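Local coordinates for capsule biosynthesis protein capD (Bacillus anthracis, PDB 3GA9) that cleaves the poly-gamma-D-glutamate capsule and, as a transpeptidase, joins it through an amide bond to meso-diaminopimelic acid of the peptidoglycan, at residues L245-K250 / K298-K303; E253-Y258 / M271-R276; A44-I49 / Y115-M120; I99-F104 / E211-Y216; V137-T142 / I167-T172. One frame throughout, in Å; residues are numbered along the deposited sequence.

Contact 1 of 5, residues L245-K250 / K298-K303; sequences LLQMLK and KMVSDK
Gln-247, Leu-246 and Lys-250 reach from one side of a helix to residues 299-302, each in its own way. Gln-247 sends out an extended chain. Its CG lies beside the backbone N (chi1 -83°), and the amide ends at the carbonyl of Met-299. NE2 of Gln-247 donates to Met-299 O at 2.8 Å, and the N-H points almost straight at the oxygen (171°). Donor and acceptor are nearly coplanar: the oxygen lies in the amide plane of Gln-247, and NE2 lies in the carbonyl plane of Met-299. NE2 also bonds to Asp-281, so two acceptors fix the rotation of this buried amide.

Leu-246 and Val-300 cross at about a right angle. CD1 of Leu-246 presses on CG1 of Val-300 at 3.5 Å, tighter than usual for two carbons. CB of Leu-246 meets the other branch, CG2 of Val-300, at 3.6 Å.

The contact ties helix 242-254 to the segment that leads into the short helix 302-306. Both lie in the N-terminal of the two chains made from the CapD precursor, a member of the gamma-glutamyltransferase family. Ser-301 is the N-cap of helix 302-306, and OG of Ser-301 also donates to Lys-298 O at 3.1 Å.

Lys-250 bends twice near its end. The bends carry CE of Lys-250 past Val-300 O at 3.3 Å and bring NZ to Asp-302. NZ of Lys-250 and OD1 of Asp-302 form a salt bridge of 2.7 Å. The ammonium approaches OD1 from above the carboxylate plane, and the two side chains cross at about a right angle. NZ also donates to Asn-227 O, on strand 219-228.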
# COMPACT_ATOMS: atom_id res chain seq x y z
N LEU A 245 8.26 -5.18 10.50
CA LEU A 245 7.12 -4.64 11.20
C LEU A 245 6.79 -5.49 12.41
O LEU A 245 6.56 -4.98 13.49
CB LEU A 245 5.90 -4.50 10.27
CG LEU A 245 4.55 -4.14 10.93
CD1 LEU A 245 4.64 -2.81 11.63
CD2 LEU A 245 3.34 -4.17 9.97
N LEU A 246 6.74 -6.80 12.20
CA LEU A 246 6.38 -7.72 13.23
C LEU A 246 7.45 -7.70 14.33
O LEU A 246 7.12 -7.82 15.51
CB LEU A 246 6.28 -9.13 12.67
CG LEU A 246 5.06 -9.85 13.20
CD1 LEU A 246 5.11 -11.32 12.81
CD2 LEU A 246 4.81 -9.67 14.72
N GLN A 247 8.70 -7.53 13.95
CA GLN A 247 9.74 -7.41 14.92
C GLN A 247 9.50 -6.19 15.79
O GLN A 247 9.44 -6.31 17.02
CB GLN A 247 11.11 -7.33 14.25
CG GLN A 247 11.64 -8.68 13.91
CD GLN A 247 12.89 -8.57 13.08
OE1 GLN A 247 13.33 -7.46 12.73
NE2 GLN A 247 13.47 -9.72 12.76
N MSE A 248 9.38 -5.02 15.14
CA MSE A 248 9.07 -3.79 15.86
C MSE A 248 7.89 -3.93 16.79
O MSE A 248 7.94 -3.46 17.93
CB MSE A 248 8.85 -2.65 14.91
CG MSE A 248 10.12 -2.12 14.42
SE MSE A 248 9.92 -0.67 13.18
CE MSE A 248 9.14 0.68 14.37
N LEU A 249 6.83 -4.60 16.33
CA LEU A 249 5.65 -4.76 17.16
C LEU A 249 5.94 -5.56 18.43
O LEU A 249 5.43 -5.24 19.51
CB LEU A 249 4.54 -5.43 16.38
CG LEU A 249 3.82 -4.60 15.31
CD1 LEU A 249 2.96 -5.53 14.44
CD2 LEU A 249 2.99 -3.45 15.91
N LYS A 250 6.75 -6.58 18.30
CA LYS A 250 6.98 -7.51 19.38
C LYS A 250 7.98 -6.99 20.37
O LYS A 250 7.92 -7.30 21.52
CB LYS A 250 7.41 -8.85 18.82
CG LYS A 250 6.34 -9.88 18.89
CD LYS A 250 6.62 -11.01 17.98
CE LYS A 250 7.18 -12.17 18.72
NZ LYS A 250 6.14 -13.12 19.09
N LYS A 298 11.23 -17.84 11.33
CA LYS A 298 12.28 -17.88 12.34
C LYS A 298 12.67 -16.49 12.84
O LYS A 298 12.82 -16.29 14.05
CB LYS A 298 13.51 -18.67 11.83
CG LYS A 298 13.56 -20.15 12.32
CD LYS A 298 12.70 -21.11 11.48
CE LYS A 298 13.05 -22.59 11.75
NZ LYS A 298 14.43 -22.99 11.32
N MSE A 299 12.79 -15.53 11.92
CA MSE A 299 13.21 -14.18 12.29
C MSE A 299 12.20 -13.38 13.09
O MSE A 299 12.41 -12.20 13.35
CB MSE A 299 13.59 -13.40 11.07
CG MSE A 299 15.02 -13.46 10.78
SE MSE A 299 14.97 -13.75 8.93
CE MSE A 299 14.92 -11.94 8.23
N VAL A 300 11.12 -14.02 13.50
CA VAL A 300 9.97 -13.32 14.03
C VAL A 300 9.43 -13.97 15.32
O VAL A 300 8.51 -13.43 15.96
CB VAL A 300 8.92 -13.17 12.87
CG1 VAL A 300 7.55 -13.76 13.21
CG2 VAL A 300 8.83 -11.73 12.44
N SER A 301 10.02 -15.11 15.68
CA SER A 301 9.68 -15.89 16.90
C SER A 301 10.16 -15.22 18.20
O SER A 301 11.19 -14.52 18.22
CB SER A 301 10.27 -17.31 16.82
OG SER A 301 11.70 -17.27 16.79
N ASP A 302 9.41 -15.46 19.28
CA ASP A 302 9.73 -14.90 20.60
C ASP A 302 11.20 -15.13 20.99
O ASP A 302 11.81 -14.26 21.60
CB ASP A 302 8.78 -15.45 21.67
CG ASP A 302 7.37 -14.89 21.54
OD1 ASP A 302 6.65 -15.29 20.60
OD2 ASP A 302 6.97 -14.02 22.36
N LYS A 303 11.76 -16.29 20.62
CA LYS A 303 13.18 -16.55 20.85
C LYS A 303 14.14 -15.70 20.00
O LYS A 303 15.18 -15.25 20.50
CB LYS A 303 13.55 -18.02 20.64
CG LYS A 303 15.09 -18.20 20.61
CD LYS A 303 15.54 -19.62 20.86
CE LYS A 303 15.37 -20.00 22.32
NZ LYS A 303 15.46 -21.46 22.44

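Contact 2 of 5, residues E253-Y258 / M271-R276; sequences EKKEVY and MEEISR
The contact belongs to the connection between two successive helices, 242-254 and 264-283. Helix 242-254 ends, and the chain leaves helical geometry at Lys-255. The segment 253-258 then packs against helix 264-283, which follows it in the chain. Val-257 and Met-271, a selenomethionine, make the tightest pair. CE of Met-271 lies 3.6 Å from CG1 of Val-257 and 4.2 Å from CG2 of Val-257. The terminal methyl thus meets both branches of the valine. The two side chains cross at about a right angle. A bend at chi2 of Met-271 (-53°) turns the end of the chain to Val-257.

Ile-274 lies about one helical turn further on. CD1 of Ile-274 is 4.4 Å from CG1 of Val-257. Lys-255 slides past Ile-274 in the opposite direction, and CE of Lys-255 comes to 4.2 Å from CG1 of Ile-274. NZ of Lys-255 stays 4.5 Å from OE1 of Glu-273, too far for a salt bridge, though the opposite charges probably attract weakly. No hydrogen bond joins the segments. Ile-274 also touches Met-248 and Ala-252 of helix 242-254. The arrangement is that of two consecutive helices whose connection folds back onto the second, with Val-257 set against Met-271 and Ile-274.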
# COMPACT_ATOMS: atom_id res chain seq x y z
N GLU A 253 6.03 -4.62 22.46
CA GLU A 253 5.21 -5.24 23.49
C GLU A 253 6.07 -5.80 24.62
O GLU A 253 5.64 -5.79 25.79
CB GLU A 253 4.23 -6.27 22.92
CG GLU A 253 4.77 -7.64 22.64
CD GLU A 253 3.71 -8.72 22.78
OE1 GLU A 253 3.55 -9.54 21.85
OE2 GLU A 253 3.03 -8.76 23.83
N LYS A 254 7.27 -6.27 24.28
CA LYS A 254 8.18 -6.86 25.25
C LYS A 254 8.62 -5.79 26.23
O LYS A 254 8.39 -5.94 27.42
CB LYS A 254 9.39 -7.50 24.58
CG LYS A 254 9.95 -8.68 25.35
CD LYS A 254 11.24 -9.13 24.68
CE LYS A 254 12.07 -10.06 25.55
NZ LYS A 254 13.50 -10.02 25.09
N LYS A 255 9.21 -4.70 25.72
CA LYS A 255 9.63 -3.56 26.55
C LYS A 255 8.56 -2.47 26.73
O LYS A 255 8.90 -1.28 26.72
CB LYS A 255 10.93 -2.93 26.04
CG LYS A 255 11.13 -2.95 24.55
CD LYS A 255 12.60 -3.12 24.16
CE LYS A 255 13.27 -1.77 23.89
NZ LYS A 255 14.74 -1.86 23.58
N GLU A 256 7.31 -2.90 26.93
CA GLU A 256 6.06 -2.07 26.89
C GLU A 256 6.22 -0.55 26.85
O GLU A 256 5.98 0.14 27.85
CB GLU A 256 5.07 -2.43 28.03
CG GLU A 256 4.93 -3.92 28.38
CD GLU A 256 5.84 -4.37 29.54
OE1 GLU A 256 6.94 -3.79 29.73
OE2 GLU A 256 5.45 -5.32 30.27
N VAL A 257 6.59 -0.02 25.72
CA VAL A 257 6.75 1.39 25.66
C VAL A 257 5.39 2.04 25.79
O VAL A 257 5.30 3.23 25.92
CB VAL A 257 7.41 1.72 24.38
CG1 VAL A 257 6.87 0.86 23.31
CG2 VAL A 257 7.24 3.13 24.07
N TYR A 258 4.33 1.26 25.79
CA TYR A 258 3.02 1.83 26.02
C TYR A 258 2.91 2.49 27.38
O TYR A 258 2.17 3.46 27.55
CB TYR A 258 1.89 0.81 25.82
CG TYR A 258 0.53 1.49 25.93
CD1 TYR A 258 0.10 2.41 24.95
CD2 TYR A 258 -0.31 1.27 27.02
CE1 TYR A 258 -1.14 3.06 25.05
CE2 TYR A 258 -1.55 1.91 27.13
CZ TYR A 258 -1.96 2.80 26.15
OH TYR A 258 -3.18 3.43 26.26
N MSE A 271 10.70 4.22 20.64
CA MSE A 271 10.36 3.93 19.23
C MSE A 271 11.56 4.08 18.29
O MSE A 271 11.81 3.22 17.44
CB MSE A 271 9.20 4.82 18.74
CG MSE A 271 7.86 4.42 19.33
SE MSE A 271 7.44 2.50 19.05
CE MSE A 271 5.86 2.36 20.21
N GLU A 272 12.28 5.18 18.46
CA GLU A 272 13.51 5.43 17.77
C GLU A 272 14.49 4.28 17.95
O GLU A 272 15.23 3.95 17.02
CB GLU A 272 14.08 6.77 18.24
CG GLU A 272 15.54 6.79 18.65
CD GLU A 272 16.50 6.61 17.49
OE1 GLU A 272 16.07 6.78 16.34
OE2 GLU A 272 17.68 6.28 17.72
N GLU A 273 14.49 3.66 19.12
CA GLU A 273 15.42 2.57 19.39
C GLU A 273 14.93 1.30 18.74
O GLU A 273 15.69 0.58 18.11
CB GLU A 273 15.56 2.29 20.90
CG GLU A 273 16.17 3.42 21.73
CD GLU A 273 16.35 3.00 23.20
OE1 GLU A 273 17.03 1.96 23.44
OE2 GLU A 273 15.81 3.70 24.10
N ILE A 274 13.65 1.03 18.95
CA ILE A 274 13.04 -0.15 18.40
C ILE A 274 13.22 -0.13 16.90
O ILE A 274 13.42 -1.17 16.29
CB ILE A 274 11.58 -0.23 18.81
CG1 ILE A 274 11.50 -0.45 20.33
CG2 ILE A 274 10.85 -1.30 18.00
CD1 ILE A 274 10.13 -0.88 20.87
N SER A 275 13.24 1.06 16.31
CA SER A 275 13.27 1.14 14.86
C SER A 275 14.66 0.91 14.26
O SER A 275 14.78 0.26 13.21
CB SER A 275 12.54 2.40 14.30
OG SER A 275 13.38 3.54 14.17
N ARG A 276 15.73 1.40 14.90
CA ARG A 276 17.08 1.05 14.39
C ARG A 276 17.48 -0.42 14.71
O ARG A 276 18.11 -1.08 13.90
CB ARG A 276 18.17 2.10 14.71
CG ARG A 276 18.61 2.19 16.15
CD ARG A 276 19.31 3.52 16.39
NE ARG A 276 20.02 3.54 17.68
CZ ARG A 276 19.46 3.73 18.88
NH1 ARG A 276 18.16 3.90 19.01
NH2 ARG A 276 20.22 3.74 19.97

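Contact 3 of 5, residues A44-I49 / Y115-M120; sequences AVDAAI and YGSLPM
Asp-46 carries this contact, with its carboxylate set against the backbone of Ser-117 and Leu-118. With CG opposite the carbonyl carbon (chi1 -68°), the carboxylate faces the N-H groups of these two residues. OD1 of Asp-46 accepts from Ser-117 N at 3.0 Å, using its syn lone pair. OD2 of Asp-46 accepts from Leu-118 N at 2.8 Å in a nearly straight bond (174°). That N-H comes from above the carboxylate plane, 40° out of it. A weak bond also runs from Ser-117 N to OD2 of Asp-46. Two successive N-H groups thus grip both oxygens and fix the rotation of a buried carboxylate.

The side chain of Leu-118 leans on the same group. CB of Leu-118 is 3.4 Å from OD2 of Asp-46, and CD1 of Leu-118 is 4.0 Å from Asp-46 CB. Gly-116 brings its CA to 3.2 Å from OD1 of Asp-46.

The flanks are apolar. CG2 of Val-45 lies 4.0 Å from CB of Tyr-115. The tyrosine side chain leads away, and its OH hydrogen-bonds OG1 of Thr-80. CG2 of Ile-49 meets SE of Met-120, a selenomethionine, at 4.0 Å. These two side chains cross at about a right angle, and Met-120 bends at chi2 and chi3 to make the meeting. Leu-123 of helix 120-133 touches Asp-46, Ile-49 and Leu-118.

The arrangement is a side-chain-to-backbone link: an aspartate in the first turn of helix 44-58, bound to two successive N-H groups, holds the loop between helices 104-115 and 120-133.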
# COMPACT_ATOMS: atom_id res chain seq x y z
N ALA A 44 -14.35 -11.20 -1.12
CA ALA A 44 -13.41 -10.15 -0.78
C ALA A 44 -12.39 -9.97 -1.89
O ALA A 44 -11.95 -8.85 -2.14
CB ALA A 44 -12.71 -10.42 0.56
N VAL A 45 -12.07 -11.05 -2.60
CA VAL A 45 -11.11 -10.95 -3.71
C VAL A 45 -11.70 -10.37 -5.01
O VAL A 45 -11.01 -9.65 -5.74
CB VAL A 45 -10.35 -12.28 -3.99
CG1 VAL A 45 -9.86 -12.89 -2.67
CG2 VAL A 45 -11.19 -13.24 -4.77
N ASP A 46 -12.96 -10.67 -5.29
CA ASP A 46 -13.65 -10.00 -6.39
C ASP A 46 -13.74 -8.49 -6.08
O ASP A 46 -13.46 -7.66 -6.95
CB ASP A 46 -15.03 -10.60 -6.65
CG ASP A 46 -14.95 -12.05 -7.23
OD1 ASP A 46 -13.86 -12.51 -7.67
OD2 ASP A 46 -16.01 -12.73 -7.26
N ALA A 47 -14.13 -8.15 -4.86
CA ALA A 47 -14.16 -6.73 -4.45
C ALA A 47 -12.76 -6.08 -4.56
O ALA A 47 -12.66 -4.94 -4.98
CB ALA A 47 -14.70 -6.57 -3.04
N ALA A 48 -11.70 -6.83 -4.20
CA ALA A 48 -10.32 -6.37 -4.23
C ALA A 48 -9.84 -6.02 -5.63
O ALA A 48 -9.16 -5.03 -5.84
CB ALA A 48 -9.40 -7.43 -3.59
N ILE A 49 -10.20 -6.84 -6.61
CA ILE A 49 -9.86 -6.54 -8.01
C ILE A 49 -10.55 -5.29 -8.47
O ILE A 49 -9.96 -4.45 -9.18
CB ILE A 49 -10.22 -7.72 -8.92
CG1 ILE A 49 -9.41 -8.93 -8.52
CG2 ILE A 49 -9.99 -7.36 -10.42
CD1 ILE A 49 -10.12 -10.19 -8.88
N TYR A 115 -8.54 -17.39 -7.23
CA TYR A 115 -9.40 -17.08 -6.09
C TYR A 115 -10.67 -16.33 -6.39
O TYR A 115 -11.42 -16.03 -5.46
CB TYR A 115 -8.64 -16.30 -5.02
CG TYR A 115 -7.38 -16.98 -4.61
CD1 TYR A 115 -7.37 -17.88 -3.54
CD2 TYR A 115 -6.19 -16.72 -5.28
CE1 TYR A 115 -6.20 -18.51 -3.16
CE2 TYR A 115 -5.02 -17.37 -4.92
CZ TYR A 115 -5.04 -18.26 -3.87
OH TYR A 115 -3.88 -18.88 -3.52
N GLY A 116 -10.94 -16.03 -7.65
CA GLY A 116 -12.11 -15.20 -7.97
C GLY A 116 -13.34 -16.04 -8.26
O GLY A 116 -13.21 -17.24 -8.48
N SER A 117 -14.51 -15.42 -8.24
CA SER A 117 -15.75 -16.08 -8.67
C SER A 117 -16.37 -15.36 -9.84
O SER A 117 -16.60 -15.97 -10.88
CB SER A 117 -16.77 -16.07 -7.55
OG SER A 117 -16.35 -16.92 -6.53
N LEU A 118 -16.67 -14.08 -9.65
CA LEU A 118 -17.31 -13.26 -10.69
C LEU A 118 -16.49 -13.20 -11.99
O LEU A 118 -15.26 -13.45 -11.97
CB LEU A 118 -17.60 -11.87 -10.15
CG LEU A 118 -18.76 -11.85 -9.15
CD1 LEU A 118 -18.64 -10.59 -8.27
CD2 LEU A 118 -20.10 -11.86 -9.88
N PRO A 119 -17.15 -12.94 -13.14
CA PRO A 119 -16.32 -12.99 -14.34
C PRO A 119 -15.53 -11.70 -14.43
O PRO A 119 -16.00 -10.66 -13.98
CB PRO A 119 -17.33 -13.12 -15.48
CG PRO A 119 -18.59 -12.61 -14.94
CD PRO A 119 -18.58 -12.77 -13.46
N MSE A 120 -14.34 -11.82 -15.00
CA MSE A 120 -13.32 -10.77 -14.93
C MSE A 120 -13.73 -9.47 -15.58
O MSE A 120 -13.48 -8.39 -15.05
CB MSE A 120 -12.01 -11.25 -15.53
CG MSE A 120 -10.91 -10.18 -15.40
SE MSE A 120 -10.39 -9.88 -13.55
CE MSE A 120 -8.68 -10.68 -13.76

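Contact 4 of 5, residues I99-F104 / E211-Y216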
# COMPACT_ATOMS: atom_id res chain seq x y z
N ILE A 99 12.80 1.56 -14.82
CA ILE A 99 11.41 1.10 -14.91
C ILE A 99 11.35 -0.45 -14.90
O ILE A 99 11.94 -1.08 -15.75
CB ILE A 99 10.77 1.63 -16.24
CG1 ILE A 99 10.90 3.15 -16.32
CG2 ILE A 99 9.31 1.14 -16.42
CD1 ILE A 99 10.44 3.75 -17.64
N GLY A 100 10.65 -1.06 -13.94
CA GLY A 100 10.39 -2.51 -13.96
C GLY A 100 9.24 -2.91 -14.90
O GLY A 100 8.43 -2.08 -15.29
N VAL A 101 9.18 -4.18 -15.28
CA VAL A 101 8.05 -4.69 -16.01
C VAL A 101 6.85 -4.70 -15.06
O VAL A 101 6.93 -5.32 -14.00
CB VAL A 101 8.30 -6.11 -16.53
CG1 VAL A 101 7.21 -6.48 -17.51
CG2 VAL A 101 9.65 -6.20 -17.22
N PRO A 102 5.75 -4.00 -15.43
CA PRO A 102 4.61 -3.91 -14.51
C PRO A 102 3.96 -5.24 -14.23
O PRO A 102 3.91 -6.11 -15.09
CB PRO A 102 3.64 -2.94 -15.20
CG PRO A 102 4.53 -2.09 -16.06
CD PRO A 102 5.60 -3.07 -16.56
N GLY A 103 3.46 -5.40 -13.03
CA GLY A 103 3.04 -6.70 -12.59
C GLY A 103 1.61 -6.69 -12.18
O GLY A 103 1.02 -7.74 -12.01
N PHE A 104 1.06 -5.49 -12.03
CA PHE A 104 -0.31 -5.28 -11.58
C PHE A 104 -1.37 -6.06 -12.33
O PHE A 104 -2.16 -6.74 -11.71
CB PHE A 104 -0.64 -3.79 -11.58
CG PHE A 104 -2.05 -3.47 -11.10
CD1 PHE A 104 -3.15 -3.65 -11.95
CD2 PHE A 104 -2.26 -2.97 -9.83
CE1 PHE A 104 -4.44 -3.35 -11.53
CE2 PHE A 104 -3.55 -2.65 -9.39
CZ PHE A 104 -4.63 -2.85 -10.26
N GLU A 211 9.87 -9.32 -25.28
CA GLU A 211 9.96 -10.62 -24.65
C GLU A 211 10.01 -10.49 -23.13
O GLU A 211 9.48 -11.33 -22.42
CB GLU A 211 11.16 -11.41 -25.20
CG GLU A 211 10.94 -11.98 -26.63
CD GLU A 211 9.84 -13.08 -26.71
OE1 GLU A 211 9.58 -13.80 -25.71
OE2 GLU A 211 9.21 -13.24 -27.78
N ASP A 212 10.63 -9.43 -22.64
CA ASP A 212 10.63 -9.14 -21.19
C ASP A 212 9.24 -8.86 -20.65
O ASP A 212 8.84 -9.42 -19.64
CB ASP A 212 11.52 -7.96 -20.86
CG ASP A 212 12.93 -8.39 -20.45
OD1 ASP A 212 13.49 -9.35 -21.05
OD2 ASP A 212 13.49 -7.75 -19.53
N ILE A 213 8.51 -8.00 -21.35
CA ILE A 213 7.14 -7.71 -20.96
C ILE A 213 6.33 -9.00 -20.97
O ILE A 213 5.65 -9.32 -20.00
CB ILE A 213 6.55 -6.67 -21.88
CG1 ILE A 213 7.34 -5.37 -21.74
CG2 ILE A 213 5.06 -6.49 -21.62
CD1 ILE A 213 7.33 -4.51 -22.96
N LYS A 214 6.47 -9.77 -22.04
CA LYS A 214 5.70 -10.99 -22.23
C LYS A 214 6.00 -12.05 -21.16
O LYS A 214 5.13 -12.82 -20.79
CB LYS A 214 5.99 -11.54 -23.62
CG LYS A 214 5.03 -12.57 -24.11
CD LYS A 214 5.15 -12.67 -25.63
CE LYS A 214 4.49 -13.94 -26.15
NZ LYS A 214 5.06 -15.11 -25.44
N GLY A 215 7.23 -12.07 -20.64
CA GLY A 215 7.63 -13.07 -19.67
C GLY A 215 7.34 -12.78 -18.20
O GLY A 215 7.78 -13.54 -17.32
N TYR A 216 6.59 -11.72 -17.90
CA TYR A 216 6.31 -11.39 -16.52
C TYR A 216 5.63 -12.55 -15.76
O TYR A 216 4.67 -13.12 -16.24
CB TYR A 216 5.43 -10.11 -16.38
CG TYR A 216 5.24 -9.82 -14.92
CD1 TYR A 216 4.15 -10.33 -14.21
CD2 TYR A 216 6.23 -9.15 -14.21
CE1 TYR A 216 4.02 -10.12 -12.88
CE2 TYR A 216 6.11 -8.93 -12.88
CZ TYR A 216 5.02 -9.42 -12.22
OH TYR A 216 4.93 -9.20 -10.88
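Apolar packing centres on Val-101, which fits against the end of helix 210-214. CG1 of Val-101 stands anti to the backbone N (chi1 -168°) and lies 3.7 Å from CA of Ile-213. CG1 of Val-101 is also 4.4 Å from CG1 of Ile-213 and 4.2 Å from CB of Tyr-216. CG2 of Val-101 stays near Asp-212 O, at 4.1 Å.

The aromatic contact is a CH-pi interaction. CA of Gly-103 sits over one face of the Tyr-216 ring, 3.7 Å from its centroid and 26° off the ring normal. It is offset toward the rim: CA of Gly-103 is 3.4 Å from CZ of Tyr-216. Pro-102 O stands over the same face, nearer the CD2 side. The ring reaches so close to the backbone because Gly-103 has no side chain.

No hydrogen bond crosses between the segments. The polar ends are held elsewhere: Tyr-216 OH bonds Arg-85 O, and Asp-212 OD2 accepts from Tyr-90 N.

Gly-103 is the N-cap of helix 104-115, so the ring packs just before that helix starts. Ile-213 touches helix 196-206, and Tyr-194 of helix 191-194 touches both Ile-213 and Tyr-216. The loop after strand 78-83 is thereby fitted between these helices.

Contact 5 of 5, residues V137-T142 / I167-T172; sequences VDDSLT and IETGET
Val-137 pairs by its backbone with the loop 167-172, next to the two-stranded antiparallel sheet of strands 135-136 and 172-173. N of Val-137 donates to O of Glu-171 at 2.8 Å. O of Val-137 accepts from N of Gly-170 at 2.9 Å in a nearly straight bond (170°). Both partners lie in a type II beta turn from Glu-168 to Glu-171. Gly-170 takes positive phi (98°), as glycine commonly does at the third position of such a turn. CA of Thr-169 adds a C-H...O contact to Val-137 O, at 3.4 Å.

The side chain of Val-137 crosses that of Ile-167 obliquely. CG1 of Val-137 meets CG2 of Ile-167 at 4.0 Å. Both residues also touch Leu-173, on the strand that follows the turn.

Asp-138 is the N-cap of helix 139-152. Its CB points away from the loop, and OD2 accepts from Ser-140 N. The exact place of OD2 is doubtful in the model. The backbone of Asp-138 nevertheless lies close to that of Thr-169.

Asp-139 opens the helix. Its CB points away from the loop, yet the carboxylate swings back toward Thr-169. A weak bond runs from Thr-169 OG1 to OD1 of Asp-139, and the placing of that hydroxyl is uncertain. The two side chains meet at a slant on the exposed side.

Thr-142, a turn further on, points its CB at the loop. CB of Thr-142 lies 3.0 Å from Ile-167 O, and OG1 of Thr-142 is 3.5 Å from the same oxygen.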
# COMPACT_ATOMS: atom_id res chain seq x y z
N VAL A 137 -12.24 15.42 -9.47
CA VAL A 137 -10.96 15.41 -8.78
C VAL A 137 -11.04 15.99 -7.37
O VAL A 137 -11.73 16.97 -7.12
CB VAL A 137 -9.76 15.96 -9.62
CG1 VAL A 137 -9.95 15.68 -11.11
CG2 VAL A 137 -9.47 17.40 -9.33
N ASP A 138 -10.34 15.33 -6.46
CA ASP A 138 -10.28 15.74 -5.07
C ASP A 138 -9.04 16.59 -4.78
O ASP A 138 -8.18 16.79 -5.64
CB ASP A 138 -10.26 14.50 -4.16
CG ASP A 138 -8.90 13.76 -4.17
OD1 ASP A 138 -8.50 13.22 -5.22
OD2 ASP A 138 -8.23 13.75 -3.10
N ASP A 139 -8.98 17.07 -3.54
CA ASP A 139 -7.85 17.84 -3.01
C ASP A 139 -6.51 17.18 -3.31
O ASP A 139 -5.62 17.80 -3.90
CB ASP A 139 -7.98 17.96 -1.48
CG ASP A 139 -8.77 19.20 -1.03
OD1 ASP A 139 -9.26 19.99 -1.92
OD2 ASP A 139 -8.88 19.38 0.23
N SER A 140 -6.36 15.93 -2.89
CA SER A 140 -5.05 15.31 -2.89
C SER A 140 -4.49 15.16 -4.31
O SER A 140 -3.32 15.44 -4.54
CB SER A 140 -5.07 14.01 -2.13
OG SER A 140 -6.09 13.19 -2.64
N LEU A 141 -5.34 14.79 -5.26
CA LEU A 141 -4.91 14.67 -6.65
C LEU A 141 -4.44 16.01 -7.20
O LEU A 141 -3.32 16.11 -7.72
CB LEU A 141 -5.99 14.06 -7.53
CG LEU A 141 -5.64 13.96 -9.03
CD1 LEU A 141 -4.32 13.18 -9.33
CD2 LEU A 141 -6.82 13.35 -9.83
N THR A 142 -5.26 17.05 -7.10
CA THR A 142 -4.78 18.37 -7.55
C THR A 142 -3.46 18.79 -6.86
O THR A 142 -2.54 19.22 -7.54
CB THR A 142 -5.89 19.52 -7.62
OG1 THR A 142 -5.30 20.81 -7.35
CG2 THR A 142 -6.96 19.31 -6.68
N ILE A 167 -5.27 20.32 -12.79
CA ILE A 167 -6.73 20.26 -12.81
C ILE A 167 -7.31 20.54 -11.41
O ILE A 167 -6.85 19.97 -10.43
CB ILE A 167 -7.21 18.92 -13.43
CG1 ILE A 167 -8.72 18.97 -13.72
CG2 ILE A 167 -6.80 17.72 -12.57
CD1 ILE A 167 -9.18 18.00 -14.82
N GLU A 168 -8.30 21.42 -11.31
CA GLU A 168 -8.73 21.91 -9.99
C GLU A 168 -9.66 20.96 -9.32
O GLU A 168 -10.34 20.23 -9.98
CB GLU A 168 -9.43 23.25 -10.11
CG GLU A 168 -8.66 24.28 -10.92
CD GLU A 168 -9.50 25.53 -11.15
OE1 GLU A 168 -10.47 25.46 -11.96
OE2 GLU A 168 -9.21 26.57 -10.52
N THR A 169 -9.70 20.99 -7.99
CA THR A 169 -10.68 20.23 -7.23
C THR A 169 -12.10 20.52 -7.75
O THR A 169 -12.45 21.67 -8.03
CB THR A 169 -10.59 20.58 -5.74
OG1 THR A 169 -9.25 20.33 -5.30
CG2 THR A 169 -11.55 19.74 -4.88
N GLY A 170 -12.90 19.47 -7.94
CA GLY A 170 -14.25 19.66 -8.48
C GLY A 170 -14.39 19.41 -9.97
O GLY A 170 -15.46 19.04 -10.41
N GLU A 171 -13.32 19.60 -10.75
CA GLU A 171 -13.38 19.30 -12.18
C GLU A 171 -13.48 17.81 -12.49
O GLU A 171 -13.17 16.95 -11.66
CB GLU A 171 -12.17 19.89 -12.92
CG GLU A 171 -12.03 21.37 -12.76
CD GLU A 171 -13.16 22.14 -13.46
OE1 GLU A 171 -13.11 22.26 -14.72
OE2 GLU A 171 -14.09 22.62 -12.75
N THR A 172 -13.93 17.51 -13.70
CA THR A 172 -14.12 16.15 -14.15
C THR A 172 -12.90 15.75 -14.97
O THR A 172 -12.58 16.38 -15.97
CB THR A 172 -15.41 16.01 -15.02
OG1 THR A 172 -16.52 16.37 -14.21
CG2 THR A 172 -15.63 14.57 -15.53

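How the contacts relate
Contacts 1 and 2 touch and share helix 242-254, with centres 12 Å apart. Contact 2 is nested within the loop closed by contact 1, and helices 242-254 and 264-283 and the tail through 302-306 pack against one another. Contacts 3 and 4 alternate along the chain. Their centres are 23 Å apart, and they hold opposite ends of helix 104-115. Contact 5 is nested within contact 4, about 31 Å away between centres. It lies across the chain's centre from contact 1, 42 Å away. All five lie in the part of the chain that belongs to the gamma-glutamyltransferase family. Contacts 1 and 2 join its later helices, while contacts 3, 4 and 5 join earlier parts.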